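Local coordinates for cytokinesis protein 2 (Saccharomyces cerevisiae, PDB 4WPE), which mediates the cytoskeletal rearrangements required for cytokinesis in budding yeast, and is represented here by its F-BAR domain, at residues 43-48 with 106-111; 50-55 with 98-103; 148-153 with 189-194. All blocks are in the same frame, centred on the assembly; numbering follows the deposited sequence.

Contact 1: 43-48 with 106-111; sequences FFKQRS and QIYTDT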
loop_
_atom_site.group_PDB
_atom_site.type_symbol
_atom_site.label_atom_id
_atom_site.label_comp_id
_atom_site.label_asym_id
_atom_site.label_seq_id
_atom_site.Cartn_x
_atom_site.Cartn_y
_atom_site.Cartn_z
ATOM N N PHE A 43 -8.989 -11.414 8.432
ATOM C CA PHE A 43 -7.773 -10.671 8.121
ATOM C C PHE A 43 -7.432 -10.761 6.638
ATOM O O PHE A 43 -7.146 -9.751 5.999
ATOM C CB PHE A 43 -6.595 -11.181 8.954
ATOM C CG PHE A 43 -5.271 -10.583 8.558
ATOM C CD1 PHE A 43 -4.976 -9.260 8.850
ATOM C CD2 PHE A 43 -4.326 -11.343 7.891
ATOM C CE1 PHE A 43 -3.764 -8.710 8.490
ATOM C CE2 PHE A 43 -3.111 -10.800 7.526
ATOM C CZ PHE A 43 -2.829 -9.481 7.824
ATOM N N PHE A 44 -7.466 -11.978 6.104
ATOM C CA PHE A 44 -7.189 -12.223 4.693
ATOM C C PHE A 44 -8.133 -11.438 3.794
ATOM O O PHE A 44 -7.723 -10.892 2.771
ATOM C CB PHE A 44 -7.306 -13.716 4.382
ATOM C CG PHE A 44 -6.170 -14.539 4.916
ATOM C CD1 PHE A 44 -6.374 -15.855 5.302
ATOM C CD2 PHE A 44 -4.893 -14.007 5.012
ATOM C CE1 PHE A 44 -5.331 -16.622 5.787
ATOM C CE2 PHE A 44 -3.844 -14.770 5.493
ATOM C CZ PHE A 44 -4.065 -16.079 5.883
ATOM N N LYS A 45 -9.400 -11.386 4.188
ATOM C CA LYS A 45 -10.408 -10.667 3.422
ATOM C C LYS A 45 -10.131 -9.168 3.415
ATOM O O LYS A 45 -10.041 -8.553 2.354
ATOM C CB LYS A 45 -11.803 -10.940 3.986
ATOM C CG LYS A 45 -12.918 -10.246 3.229
ATOM C CD LYS A 45 -14.282 -10.618 3.787
ATOM C CE LYS A 45 -15.393 -10.034 2.931
ATOM N NZ LYS A 45 -16.656 -9.876 3.700
ATOM N N GLN A 46 -9.995 -8.588 4.605
ATOM C CA GLN A 46 -9.775 -7.150 4.738
ATOM C C GLN A 46 -8.462 -6.717 4.098
ATOM O O GLN A 46 -8.394 -5.675 3.448
ATOM C CB GLN A 46 -9.800 -6.737 6.209
ATOM C CG GLN A 46 -11.137 -6.960 6.885
ATOM C CD GLN A 46 -11.364 -6.004 8.040
ATOM O OE1 GLN A 46 -11.391 -6.410 9.205
ATOM N NE2 GLN A 46 -11.533 -4.723 7.723
ATOM N N ARG A 47 -7.425 -7.522 4.295
ATOM C CA ARG A 47 -6.133 -7.291 3.662
ATOM C C ARG A 47 -6.249 -7.329 2.135
ATOM O O ARG A 47 -5.622 -6.533 1.438
ATOM C CB ARG A 47 -5.122 -8.330 4.148
ATOM C CG ARG A 47 -3.798 -8.319 3.421
ATOM C CD ARG A 47 -2.894 -7.217 3.918
ATOM N NE ARG A 47 -1.507 -7.666 3.973
ATOM C CZ ARG A 47 -0.685 -7.676 2.930
ATOM N NH1 ARG A 47 -1.112 -7.263 1.746
ATOM N NH2 ARG A 47 0.564 -8.103 3.070
ATOM N N SER A 48 -7.055 -8.255 1.624
ATOM C CA SER A 48 -7.298 -8.351 0.188
ATOM C C SER A 48 -7.986 -7.095 -0.330
ATOM O O SER A 48 -7.604 -6.545 -1.365
ATOM C CB SER A 48 -8.153 -9.578 -0.137
ATOM O OG SER A 48 -9.530 -9.237 -0.163
ATOM N N GLN A 106 -7.466 -17.447 -3.599
ATOM C CA GLN A 106 -6.647 -18.626 -3.338
ATOM C C GLN A 106 -6.412 -18.888 -1.853
ATOM O O GLN A 106 -6.262 -20.040 -1.444
ATOM C CB GLN A 106 -5.304 -18.518 -4.051
ATOM C CG GLN A 106 -5.413 -18.201 -5.524
ATOM C CD GLN A 106 -4.056 -18.025 -6.161
ATOM O OE1 GLN A 106 -3.049 -18.502 -5.639
ATOM N NE2 GLN A 106 -4.018 -17.329 -7.289
ATOM N N ILE A 107 -6.370 -17.838 -1.040
ATOM C CA ILE A 107 -6.094 -18.052 0.374
ATOM C C ILE A 107 -7.269 -17.669 1.281
ATOM O O ILE A 107 -7.506 -18.341 2.274
ATOM C CB ILE A 107 -4.802 -17.308 0.814
ATOM C CG1 ILE A 107 -4.903 -15.814 0.566
ATOM C CG2 ILE A 107 -3.596 -17.843 0.070
ATOM C CD1 ILE A 107 -5.303 -15.029 1.771
ATOM N N TYR A 108 -8.014 -16.617 0.950
ATOM C CA TYR A 108 -9.179 -16.266 1.765
ATOM C C TYR A 108 -10.324 -17.242 1.541
ATOM O O TYR A 108 -10.877 -17.800 2.491
ATOM C CB TYR A 108 -9.665 -14.845 1.473
ATOM C CG TYR A 108 -11.107 -14.613 1.880
ATOM C CD1 TYR A 108 -11.458 -14.462 3.215
ATOM C CD2 TYR A 108 -12.118 -14.553 0.929
ATOM C CE1 TYR A 108 -12.776 -14.257 3.590
ATOM C CE2 TYR A 108 -13.435 -14.347 1.293
ATOM C CZ TYR A 108 -13.759 -14.200 2.623
ATOM O OH TYR A 108 -15.071 -13.995 2.984
ATOM N N THR A 109 -10.681 -17.429 0.276
ATOM C CA THR A 109 -11.787 -18.299 -0.094
ATOM C C THR A 109 -11.520 -19.744 0.317
ATOM O O THR A 109 -12.392 -20.405 0.881
ATOM C CB THR A 109 -12.061 -18.231 -1.610
ATOM O OG1 THR A 109 -12.658 -16.967 -1.928
ATOM C CG2 THR A 109 -12.993 -19.350 -2.050
ATOM N N ASP A 110 -10.309 -20.223 0.053
ATOM C CA ASP A 110 -9.956 -21.605 0.355
ATOM C C ASP A 110 -9.827 -21.852 1.856
ATOM O O ASP A 110 -9.987 -22.983 2.319
ATOM C CB ASP A 110 -8.658 -21.996 -0.357
ATOM C CG ASP A 110 -8.858 -22.227 -1.847
ATOM O OD1 ASP A 110 -7.936 -21.920 -2.634
ATOM O OD2 ASP A 110 -9.940 -22.719 -2.232
ATOM N N THR A 111 -9.544 -20.797 2.616
ATOM C CA THR A 111 -9.443 -20.921 4.069
ATOM C C THR A 111 -10.826 -20.902 4.713
ATOM O O THR A 111 -11.108 -21.681 5.626
ATOM C CB THR A 111 -8.583 -19.800 4.679
ATOM O OG1 THR A 111 -7.246 -19.896 4.170
ATOM C CG2 THR A 111 -8.545 -19.913 6.192
#
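Helical segments 43-48 and 106-111 run antiparallel at 148°, their axes 9.0 Å apart at closest approach, with Phe-44 and Tyr-108 as the nearest pair of CA atoms; a wider, pi-type turn opens the second segment at 106-109. Phe-44 points at the partner helix, its CG anti to the carbonyl carbon, and lays one ring face against Ile-107. The methyl CD1 of Ile-107 sits over that face, off-centre toward the rim, 3.6 Å from the ring centroid, a CH-pi contact in which the two side chains cross at about a right angle. Ile-107 makes this reach with CG1 in the crowded position between backbone N and carbonyl carbon. Nearer its own backbone, Phe-44 brings CB to 3.9 Å from CB of Tyr-108, at the edge of the tyrosine ring and near its plane. That ring, with CG anti to the backbone N, lies alongside the extended chain of Lys-45: CG of the lysine stands 4.3 Å from the ring centroid over one face, and CD packs 3.6 Å from OH of Tyr-108. Thr-111 turns OG1 back to the carbonyl O of Ile-107, nearly along the C=O axis, so its hydroxyl is bonded within its own helix. Leu-234 of helix 170-259 also touches Phe-44. The apolar centre with a lysine stem at its margin belongs to the antiparallel helical bundle of the F-BAR fold.

Contact 2: 50-55 with 98-103; sequences LEKDYA and KQSEIL
The short axes of helical segments 50-55 and 98-103 approach to 8.1 Å and run antiparallel at 160°, with Glu-51 and Ser-100 facing each other at a CA-CA distance of 5.2 Å. The small serine sits at the centre of this approach: its CB packs 3.7 Å from CB of Glu-51, while OG, anti to its backbone N, comes within 3.3 Å of CB of Lys-52. That hydroxyl is hydrogen-bonded to the carbonyl O of Ser-48, one turn earlier on the opposing helix. The lysine contributes only the base of its side chain, and its extended remainder leads away from the partner helix. Glu-51 starts toward the partner with CG anti to the carbonyl carbon, then bends at chi2 (-65°). Its CG lies 4.2 Å from CD1 of Leu-103, and its CD is 3.3 Å from OE1 of Gln-99, with the carboxylate and amide planes turned 67° apart. Arg-47 reconciles these oxygen-bearing groups, since its NH1 pairs with OE2 of Glu-51 in a salt bridge and also hydrogen-bonds OE1 of Gln-99. His-96 hydrogen-bonds OE1 of Glu-51, and OE2 is also hydrogen-bonded to OH of Tyr-54 of the second subunit. A buried carboxylate held by a guanidinium, an imidazole and a hydroxyl would probably stay ionised, and it makes this polar cluster part of the dimer interface as well as of the helix pairing.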
loop_
_atom_site.group_PDB
_atom_site.type_symbol
_atom_site.label_atom_id
_atom_site.label_comp_id
_atom_site.label_asym_id
_atom_site.label_seq_id
_atom_site.Cartn_x
_atom_site.Cartn_y
_atom_site.Cartn_z
ATOM N N LEU A 50 -7.913 -4.236 0.949
ATOM C CA LEU A 50 -7.006 -3.104 1.115
ATOM C C LEU A 50 -6.074 -2.940 -0.081
ATOM O O LEU A 50 -5.852 -1.825 -0.563
ATOM C CB LEU A 50 -6.186 -3.268 2.396
ATOM C CG LEU A 50 -5.097 -2.226 2.664
ATOM C CD1 LEU A 50 -5.704 -0.841 2.800
ATOM C CD2 LEU A 50 -4.298 -2.588 3.911
ATOM N N GLU A 51 -5.524 -4.055 -0.553
ATOM C CA GLU A 51 -4.574 -4.033 -1.658
ATOM C C GLU A 51 -5.248 -3.641 -2.970
ATOM O O GLU A 51 -4.634 -3.005 -3.825
ATOM C CB GLU A 51 -3.895 -5.397 -1.806
ATOM C CG GLU A 51 -3.008 -5.791 -0.631
ATOM C CD GLU A 51 -1.807 -4.876 -0.461
ATOM O OE1 GLU A 51 -1.395 -4.235 -1.451
ATOM O OE2 GLU A 51 -1.270 -4.798 0.665
ATOM N N LYS A 52 -6.510 -4.027 -3.123
ATOM C CA LYS A 52 -7.270 -3.679 -4.315
ATOM C C LYS A 52 -7.453 -2.170 -4.401
ATOM O O LYS A 52 -7.268 -1.571 -5.458
ATOM C CB LYS A 52 -8.627 -4.386 -4.314
ATOM C CG LYS A 52 -9.481 -4.099 -5.536
ATOM C CD LYS A 52 -10.931 -4.484 -5.293
ATOM C CE LYS A 52 -11.782 -4.229 -6.528
ATOM N NZ LYS A 52 -13.192 -4.657 -6.328
ATOM N N ASP A 53 -7.805 -1.554 -3.277
ATOM C CA ASP A 53 -8.002 -0.111 -3.237
ATOM C C ASP A 53 -6.679 0.628 -3.417
ATOM O O ASP A 53 -6.636 1.698 -4.023
ATOM C CB ASP A 53 -8.667 0.304 -1.926
ATOM C CG ASP A 53 -9.974 -0.421 -1.686
ATOM O OD1 ASP A 53 -10.497 -1.033 -2.642
ATOM O OD2 ASP A 53 -10.478 -0.382 -0.544
ATOM N N TYR A 54 -5.603 0.053 -2.891
ATOM C CA TYR A 54 -4.280 0.646 -3.044
ATOM C C TYR A 54 -3.859 0.637 -4.510
ATOM O O TYR A 54 -3.387 1.644 -5.031
ATOM C CB TYR A 54 -3.249 -0.093 -2.191
ATOM C CG TYR A 54 -1.865 0.519 -2.228
ATOM C CD1 TYR A 54 -1.536 1.595 -1.415
ATOM C CD2 TYR A 54 -0.888 0.017 -3.078
ATOM C CE1 TYR A 54 -0.268 2.156 -1.449
ATOM C CE2 TYR A 54 0.378 0.572 -3.119
ATOM C CZ TYR A 54 0.684 1.640 -2.304
ATOM O OH TYR A 54 1.946 2.187 -2.350
ATOM N N ALA A 55 -4.038 -0.504 -5.170
ATOM C CA ALA A 55 -3.676 -0.634 -6.578
ATOM C C ALA A 55 -4.535 0.270 -7.448
ATOM O O ALA A 55 -4.030 0.942 -8.349
ATOM C CB ALA A 55 -3.809 -2.076 -7.031
ATOM N N LYS A 98 -2.449 -7.777 -8.432
ATOM C CA LYS A 98 -2.309 -9.220 -8.573
ATOM C C LYS A 98 -2.242 -9.881 -7.199
ATOM O O LYS A 98 -2.809 -10.952 -6.985
ATOM C CB LYS A 98 -1.066 -9.562 -9.398
ATOM C CG LYS A 98 -0.690 -11.030 -9.376
ATOM C CD LYS A 98 0.687 -11.263 -9.980
ATOM C CE LYS A 98 1.109 -12.719 -9.821
ATOM N NZ LYS A 98 2.407 -12.997 -10.500
ATOM N N GLN A 99 -1.554 -9.227 -6.268
ATOM C CA GLN A 99 -1.460 -9.709 -4.894
ATOM C C GLN A 99 -2.835 -9.741 -4.238
ATOM O O GLN A 99 -3.161 -10.669 -3.496
ATOM C CB GLN A 99 -0.510 -8.828 -4.082
ATOM C CG GLN A 99 -0.045 -9.445 -2.771
ATOM C CD GLN A 99 0.486 -8.406 -1.799
ATOM O OE1 GLN A 99 -0.282 -7.738 -1.105
ATOM N NE2 GLN A 99 1.803 -8.252 -1.759
ATOM N N SER A 100 -3.638 -8.720 -4.523
ATOM C CA SER A 100 -4.992 -8.621 -3.985
ATOM C C SER A 100 -5.856 -9.798 -4.413
ATOM O O SER A 100 -6.564 -10.389 -3.599
ATOM C CB SER A 100 -5.646 -7.312 -4.427
ATOM O OG SER A 100 -7.005 -7.261 -4.028
ATOM N N GLU A 101 -5.794 -10.138 -5.697
ATOM C CA GLU A 101 -6.606 -11.221 -6.236
ATOM C C GLU A 101 -6.196 -12.580 -5.664
ATOM O O GLU A 101 -7.050 -13.414 -5.373
ATOM C CB GLU A 101 -6.526 -11.234 -7.766
ATOM C CG GLU A 101 -6.872 -9.890 -8.398
ATOM C CD GLU A 101 -6.702 -9.877 -9.909
ATOM O OE1 GLU A 101 -6.011 -10.773 -10.440
ATOM O OE2 GLU A 101 -7.249 -8.962 -10.562
ATOM N N ILE A 102 -4.895 -12.802 -5.497
ATOM C CA ILE A 102 -4.415 -14.040 -4.886
ATOM C C ILE A 102 -4.959 -14.166 -3.467
ATOM O O ILE A 102 -5.343 -15.249 -3.022
ATOM C CB ILE A 102 -2.875 -14.103 -4.841
ATOM C CG1 ILE A 102 -2.297 -14.174 -6.251
ATOM C CG2 ILE A 102 -2.406 -15.307 -4.032
ATOM C CD1 ILE A 102 -0.783 -14.135 -6.283
ATOM N N LEU A 103 -5.004 -13.041 -2.764
ATOM C CA LEU A 103 -5.465 -13.032 -1.386
ATOM C C LEU A 103 -6.947 -13.387 -1.286
ATOM O O LEU A 103 -7.338 -14.181 -0.440
ATOM C CB LEU A 103 -5.197 -11.670 -0.736
ATOM C CG LEU A 103 -3.736 -11.405 -0.353
ATOM C CD1 LEU A 103 -3.486 -9.922 -0.124
ATOM C CD2 LEU A 103 -3.338 -12.204 0.876
#

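Contact 3: 148-153 with 189-194; sequences KKLQDA and EYKVQL
With CG anti to the carbonyl carbon (chi1 -81°), Tyr-190 sends its ring across to segment 148-153, while Leu-150, its CG anti to the backbone N (chi1 173°), slides past the tyrosine in the opposite direction. One face of the ring receives Lys-149, whose CB stands 4.2 Å from the centroid in a CH-pi contact, offset toward the rim. Farther out along the lysine, CD lies 3.7 Å from the phenolic OH, and the bend at chi4 belongs to an end that leads away from the partner helix. Ala-153 meets the ring differently, its CB lying in the ring plane at the edge, 3.8 Å from CD2. The segments are antiparallel at 160°, their axes 9.1 Å apart, and pair helix 76-162 with helix 170-259 in the region of the F-BAR domain predicted to form a coiled coil; no other chain of the assembly touches them. An alanine in place of Tyr-190 would remove the ring that both Lys-149 and Ala-153 pack against and would probably loosen this pairing of helices. The two methyls of Leu-150 have different partners: CD1 rests 4.0 Å from CB of Tyr-190 and near CB of Lys-191, whereas CD2 meets CD2 of Leu-194 at 3.8 Å, the two leucines crossing at about a right angle. Leu-146, earlier on helix 76-162, also touches Tyr-190, and Trp-183 and Ser-187 pack on Ala-153.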
loop_
_atom_site.group_PDB
_atom_site.type_symbol
_atom_site.label_atom_id
_atom_site.label_comp_id
_atom_site.label_asym_id
_atom_site.label_seq_id
_atom_site.Cartn_x
_atom_site.Cartn_y
_atom_site.Cartn_z
ATOM N N LYS A 148 -31.622 -51.352 43.193
ATOM C CA LYS A 148 -32.571 -50.897 44.201
ATOM C C LYS A 148 -33.773 -51.834 44.221
ATOM O O LYS A 148 -34.160 -52.332 45.275
ATOM C CB LYS A 148 -33.015 -49.458 43.931
ATOM N N LYS A 149 -34.346 -52.083 43.045
ATOM C CA LYS A 149 -35.509 -52.957 42.914
ATOM C C LYS A 149 -35.239 -54.354 43.453
ATOM O O LYS A 149 -36.103 -54.956 44.091
ATOM C CB LYS A 149 -35.952 -53.055 41.452
ATOM C CG LYS A 149 -36.680 -51.834 40.919
ATOM C CD LYS A 149 -37.584 -52.221 39.758
ATOM C CE LYS A 149 -38.417 -51.047 39.282
ATOM N NZ LYS A 149 -37.787 -50.388 38.107
ATOM N N LEU A 150 -34.040 -54.867 43.193
ATOM C CA LEU A 150 -33.656 -56.190 43.679
ATOM C C LEU A 150 -33.591 -56.232 45.205
ATOM O O LEU A 150 -34.117 -57.152 45.828
ATOM C CB LEU A 150 -32.310 -56.608 43.084
ATOM C CG LEU A 150 -31.705 -57.903 43.633
ATOM C CD1 LEU A 150 -32.632 -59.091 43.397
ATOM C CD2 LEU A 150 -30.341 -58.158 43.014
ATOM N N GLN A 151 -32.941 -55.235 45.800
ATOM C CA GLN A 151 -32.835 -55.147 47.254
ATOM C C GLN A 151 -34.211 -54.984 47.895
ATOM O O GLN A 151 -34.502 -55.602 48.922
ATOM C CB GLN A 151 -31.926 -53.984 47.656
ATOM N N ASP A 152 -35.051 -54.152 47.285
ATOM C CA ASP A 152 -36.422 -53.961 47.752
ATOM C C ASP A 152 -37.187 -55.276 47.757
ATOM O O ASP A 152 -37.790 -55.651 48.763
ATOM C CB ASP A 152 -37.160 -52.944 46.880
ATOM C CG ASP A 152 -36.727 -51.518 47.150
ATOM O OD1 ASP A 152 -36.273 -50.845 46.203
ATOM O OD2 ASP A 152 -36.843 -51.072 48.309
ATOM N N ALA A 153 -37.152 -55.972 46.623
ATOM C CA ALA A 153 -37.855 -57.240 46.470
ATOM C C ALA A 153 -37.333 -58.284 47.450
ATOM O O ALA A 153 -38.109 -59.057 48.010
ATOM C CB ALA A 153 -37.729 -57.745 45.045
ATOM N N GLU A 189 -36.237 -62.957 39.239
ATOM C CA GLU A 189 -36.211 -62.320 37.929
ATOM C C GLU A 189 -35.361 -61.059 37.936
ATOM O O GLU A 189 -34.590 -60.821 37.007
ATOM C CB GLU A 189 -37.628 -61.989 37.460
ATOM C CG GLU A 189 -38.569 -63.176 37.458
ATOM C CD GLU A 189 -40.007 -62.775 37.200
ATOM O OE1 GLU A 189 -40.296 -61.559 37.177
ATOM O OE2 GLU A 189 -40.850 -63.680 37.025
ATOM N N TYR A 190 -35.508 -60.249 38.980
ATOM C CA TYR A 190 -34.730 -59.023 39.108
ATOM C C TYR A 190 -33.239 -59.325 39.131
ATOM O O TYR A 190 -32.441 -58.596 38.540
ATOM C CB TYR A 190 -35.130 -58.264 40.368
ATOM C CG TYR A 190 -36.384 -57.440 40.213
ATOM C CD1 TYR A 190 -36.817 -57.031 38.961
ATOM C CD2 TYR A 190 -37.130 -57.062 41.322
ATOM C CE1 TYR A 190 -37.959 -56.267 38.814
ATOM C CE2 TYR A 190 -38.276 -56.300 41.184
ATOM C CZ TYR A 190 -38.686 -55.906 39.929
ATOM O OH TYR A 190 -39.826 -55.148 39.788
ATOM N N LYS A 191 -32.873 -60.409 39.807
ATOM C CA LYS A 191 -31.478 -60.826 39.885
ATOM C C LYS A 191 -30.941 -61.148 38.496
ATOM O O LYS A 191 -29.825 -60.771 38.147
ATOM C CB LYS A 191 -31.331 -62.035 40.809
ATOM C CG LYS A 191 -29.928 -62.253 41.361
ATOM C CD LYS A 191 -29.071 -63.095 40.437
ATOM C CE LYS A 191 -27.721 -63.388 41.068
ATOM N NZ LYS A 191 -27.079 -62.147 41.579
ATOM N N VAL A 192 -31.743 -61.851 37.704
ATOM C CA VAL A 192 -31.342 -62.203 36.351
ATOM C C VAL A 192 -31.329 -60.964 35.455
ATOM O O VAL A 192 -30.378 -60.745 34.707
ATOM C CB VAL A 192 -32.268 -63.275 35.750
ATOM C CG1 VAL A 192 -32.010 -63.429 34.260
ATOM C CG2 VAL A 192 -32.067 -64.594 36.467
ATOM N N GLN A 193 -32.375 -60.148 35.553
ATOM C CA GLN A 193 -32.453 -58.905 34.789
ATOM C C GLN A 193 -31.284 -57.975 35.111
ATOM O O GLN A 193 -30.888 -57.160 34.282
ATOM C CB GLN A 193 -33.778 -58.191 35.062
ATOM C CG GLN A 193 -34.990 -58.863 34.446
ATOM C CD GLN A 193 -36.280 -58.147 34.791
ATOM O OE1 GLN A 193 -36.269 -56.982 35.186
ATOM N NE2 GLN A 193 -37.402 -58.846 34.651
ATOM N N LEU A 194 -30.735 -58.103 36.316
ATOM C CA LEU A 194 -29.607 -57.279 36.736
ATOM C C LEU A 194 -28.284 -57.823 36.214
ATOM O O LEU A 194 -27.396 -57.061 35.838
ATOM C CB LEU A 194 -29.552 -57.172 38.258
ATOM C CG LEU A 194 -28.353 -56.404 38.814
ATOM C CD1 LEU A 194 -28.460 -54.928 38.470
ATOM C CD2 LEU A 194 -28.229 -56.604 40.314
#

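From the N terminus, helix 37-71 passes first through 43-48 and then 50-55 before the chain turns back into helix 76-162. There 98-103 closes contact 2 and 106-111 closes contact 1, so the loop of contact 2 lies within that of contact 1, as in a hairpin. Their centres are 11 Å apart, and both reach the second subunit. Helix 76-162 then continues to 148-153, and after the turn into helix 170-259, segment 189-194 closes contact 3. This second hairpin follows in series, its centre 63 Å from that of contact 1 and 74 Å from that of contact 2. Helix 76-162 is thus shared by the two hairpins, pairing with helix 37-71 in contacts 1 and 2 and with helix 170-259 in contact 3.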